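Subtilase cytotoxin subunit A (Escherichia coli, PDB 2IY9) cleaves the host endoplasmic reticulum chaperone BiP at a single site in its interdomain hinge, as the subtilase-family protease subunit of an AB5 toxin. Local coordinates at residues 165-168 / 169-173. Residues are numbered along the deposited sequence; the frame is centred on the assembly and turned at random.
Sequences LLSR and MGRNN
The guanidinium of Arg171 folds back over the preceding turn of its own helix, laying one face on Ser167 O and Arg168 CA, both nearer its rim than its centre. Arg171 NH1 stands 3.4 Å from Ser167 O, at an angle too poor for a hydrogen bond, while Arg171 NH2 rests 3.6 Å from Arg168 CB. The other flat group, the Asn172 amide, sits against a carbonyl oxygen, with Asn172 CG 3.2 Å from Arg168 O. A bend at chi3 (-59°) turns the Arg171 guanidinium back along the helix surface, and a long, flexible arginine suits this exposed flank. The Arg168 side chain crosses that of Arg171 at a slant, the two guanidinium planes 34° apart; Arg168 NH1 forms a salt bridge with Glu164, one turn back. Ser167 OG bonds to the carbonyls of Thr163 and Glu164, so a small hydroxyl here is satisfied by the helix itself.

On the buried flank, Met169 runs extended, CG anti to the backbone N, until a bend about SD (chi3 13°) turns its methyl back. Met169 CE rests against Leu166 CD2 at 3.5 Å, a tight approach, and Leu165 CD2 at 3.8 Å. An unbranched, flexible methionine suits this, lying alongside Leu166 and crossing Leu165; Leu165 packs on helix 125-134, and Leu166 and Met169 both reach Ile177 of strand 176-180.

Four successive i to i+4 backbone bonds unite the turns. Asn173 then leaves the helix with positive phi, which asparagine tolerates well. This is the C-terminal part of amphipathic helix 160-172, flanking the parallel sheet of the subtilisin-like alpha/beta fold and leading into strand 176-180.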
ATOM      1  N   LEU A 165       1.382  13.326 -13.432  1.00 27.53           N
ATOM      2  CA  LEU A 165       0.249  12.479 -13.027  1.00 26.96           C
ATOM      3  C   LEU A 165      -0.078  12.640 -11.546  1.00 25.89           C
ATOM      4  O   LEU A 165      -1.242  12.769 -11.170  1.00 25.52           O
ATOM      5  CB  LEU A 165       0.522  11.002 -13.347  1.00 27.30           C
ATOM      6  CG  LEU A 165      -0.647  10.068 -13.006  1.00 28.66           C
ATOM      7  CD1 LEU A 165      -0.824   8.977 -14.024  1.00 30.01           C
ATOM      8  CD2 LEU A 165      -0.491   9.492 -11.596  1.00 30.88           C
ATOM      9  N   LEU A 166       0.949  12.621 -10.706  1.00 25.47           N
ATOM     10  CA  LEU A 166       0.732  12.677  -9.261  1.00 25.16           C
ATOM     11  C   LEU A 166       0.242  14.045  -8.798  1.00 25.47           C
ATOM     12  O   LEU A 166      -0.636  14.133  -7.934  1.00 24.90           O
ATOM     13  CB  LEU A 166       1.990  12.235  -8.505  1.00 25.21           C
ATOM     14  CG  LEU A 166       2.397  10.774  -8.794  1.00 24.20           C
ATOM     15  CD1 LEU A 166       3.802  10.506  -8.307  1.00 23.78           C
ATOM     16  CD2 LEU A 166       1.428   9.768  -8.175  1.00 23.94           C
ATOM     17  N   SER A 167       0.794  15.117  -9.366  1.00 25.75           N
ATOM     18  CA  SER A 167       0.323  16.461  -8.993  1.00 26.05           C
ATOM     19  C   SER A 167      -1.123  16.669  -9.449  1.00 25.89           C
ATOM     20  O   SER A 167      -1.909  17.275  -8.729  1.00 25.04           O
ATOM     21  CB  SER A 167       1.241  17.568  -9.520  1.00 26.27           C
ATOM     22  OG  SER A 167       1.288  17.548 -10.936  1.00 27.89           O
ATOM     23  N   ARG A 168      -1.475  16.125 -10.617  1.00 25.65           N
ATOM     24  CA  ARG A 168      -2.868  16.130 -11.099  1.00 26.45           C
ATOM     25  C   ARG A 168      -3.804  15.326 -10.184  1.00 25.66           C
ATOM     26  O   ARG A 168      -4.869  15.819  -9.796  1.00 25.79           O
ATOM     27  CB  ARG A 168      -2.950  15.603 -12.542  1.00 26.04           C
ATOM     28  CG  ARG A 168      -4.329  15.735 -13.209  1.00 27.31           C
ATOM     29  CD  ARG A 168      -4.215  15.692 -14.744  1.00 28.93           C
ATOM     30  NE  ARG A 168      -4.109  14.343 -15.312  1.00 35.75           N
ATOM     31  CZ  ARG A 168      -2.977  13.658 -15.420  1.00 37.69           C
ATOM     32  NH1 ARG A 168      -1.852  14.168 -14.958  1.00 41.01           N
ATOM     33  NH2 ARG A 168      -2.963  12.455 -15.970  1.00 40.47           N
ATOM     34  N   MET A 169      -3.410  14.100  -9.829  1.00 25.77           N
ATOM     35  CA  MET A 169      -4.211  13.304  -8.887  1.00 25.46           C
ATOM     36  C   MET A 169      -4.366  14.067  -7.573  1.00 24.65           C
ATOM     37  O   MET A 169      -5.425  14.043  -6.964  1.00 24.20           O
ATOM     38  CB  MET A 169      -3.599  11.921  -8.645  1.00 25.49           C
ATOM     39  CG  MET A 169      -4.299  11.099  -7.535  1.00 26.49           C
ATOM     40  SD  MET A 169      -3.568   9.480  -7.198  1.00 27.67           S
ATOM     41  CE  MET A 169      -2.033   9.685  -8.089  1.00 29.90           C
ATOM     42  N   GLY A 170      -3.307  14.763  -7.158  1.00 24.54           N
ATOM     43  CA  GLY A 170      -3.341  15.577  -5.941  1.00 24.31           C
ATOM     44  C   GLY A 170      -4.404  16.657  -6.020  1.00 24.81           C
ATOM     45  O   GLY A 170      -5.224  16.809  -5.109  1.00 24.40           O
ATOM     46  N   ARG A 171      -4.403  17.393  -7.126  1.00 25.14           N
ATOM     47  CA  ARG A 171      -5.412  18.419  -7.364  1.00 26.00           C
ATOM     48  C   ARG A 171      -6.840  17.868  -7.337  1.00 25.49           C
ATOM     49  O   ARG A 171      -7.739  18.500  -6.788  1.00 25.96           O
ATOM     50  CB  ARG A 171      -5.128  19.154  -8.666  1.00 26.08           C
ATOM     51  CG  ARG A 171      -4.024  20.184  -8.519  1.00 28.75           C
ATOM     52  CD  ARG A 171      -3.858  21.034  -9.767  1.00 32.17           C
ATOM     53  NE  ARG A 171      -3.550  20.249 -10.963  1.00 35.31           N
ATOM     54  CZ  ARG A 171      -2.335  19.826 -11.310  1.00 34.52           C
ATOM     55  NH1 ARG A 171      -1.275  20.075 -10.548  1.00 36.01           N
ATOM     56  NH2 ARG A 171      -2.187  19.140 -12.426  1.00 35.79           N
ATOM     57  N   ASN A 172      -7.026  16.676  -7.895  1.00 25.60           N
ATOM     58  CA  ASN A 172      -8.330  16.000  -7.918  1.00 25.56           C
ATOM     59  C   ASN A 172      -8.840  15.665  -6.522  1.00 25.32           C
ATOM     60  O   ASN A 172     -10.045  15.652  -6.279  1.00 24.25           O
ATOM     61  CB  ASN A 172      -8.251  14.726  -8.771  1.00 25.89           C
ATOM     62  CG  ASN A 172      -7.920  15.012 -10.232  1.00 27.40           C
ATOM     63  OD1 ASN A 172      -8.001  16.155 -10.689  1.00 27.36           O
ATOM     64  ND2 ASN A 172      -7.529  13.973 -10.964  1.00 28.19           N
ATOM     65  N   ASN A 173      -7.904  15.375  -5.616  1.00 25.06           N
ATOM     66  CA  ASN A 173      -8.214  15.175  -4.204  1.00 25.45           C
ATOM     67  C   ASN A 173      -9.207  14.028  -3.943  1.00 25.34           C
ATOM     68  O   ASN A 173     -10.017  14.082  -3.016  1.00 24.61           O
ATOM     69  CB  ASN A 173      -8.717  16.495  -3.593  1.00 25.57           C
ATOM     70  CG  ASN A 173      -8.539  16.546  -2.090  1.00 26.98           C
ATOM     71  OD1 ASN A 173      -7.812  15.733  -1.510  1.00 27.25           O
ATOM     72  ND2 ASN A 173      -9.211  17.498  -1.445  1.00 28.62           N
TER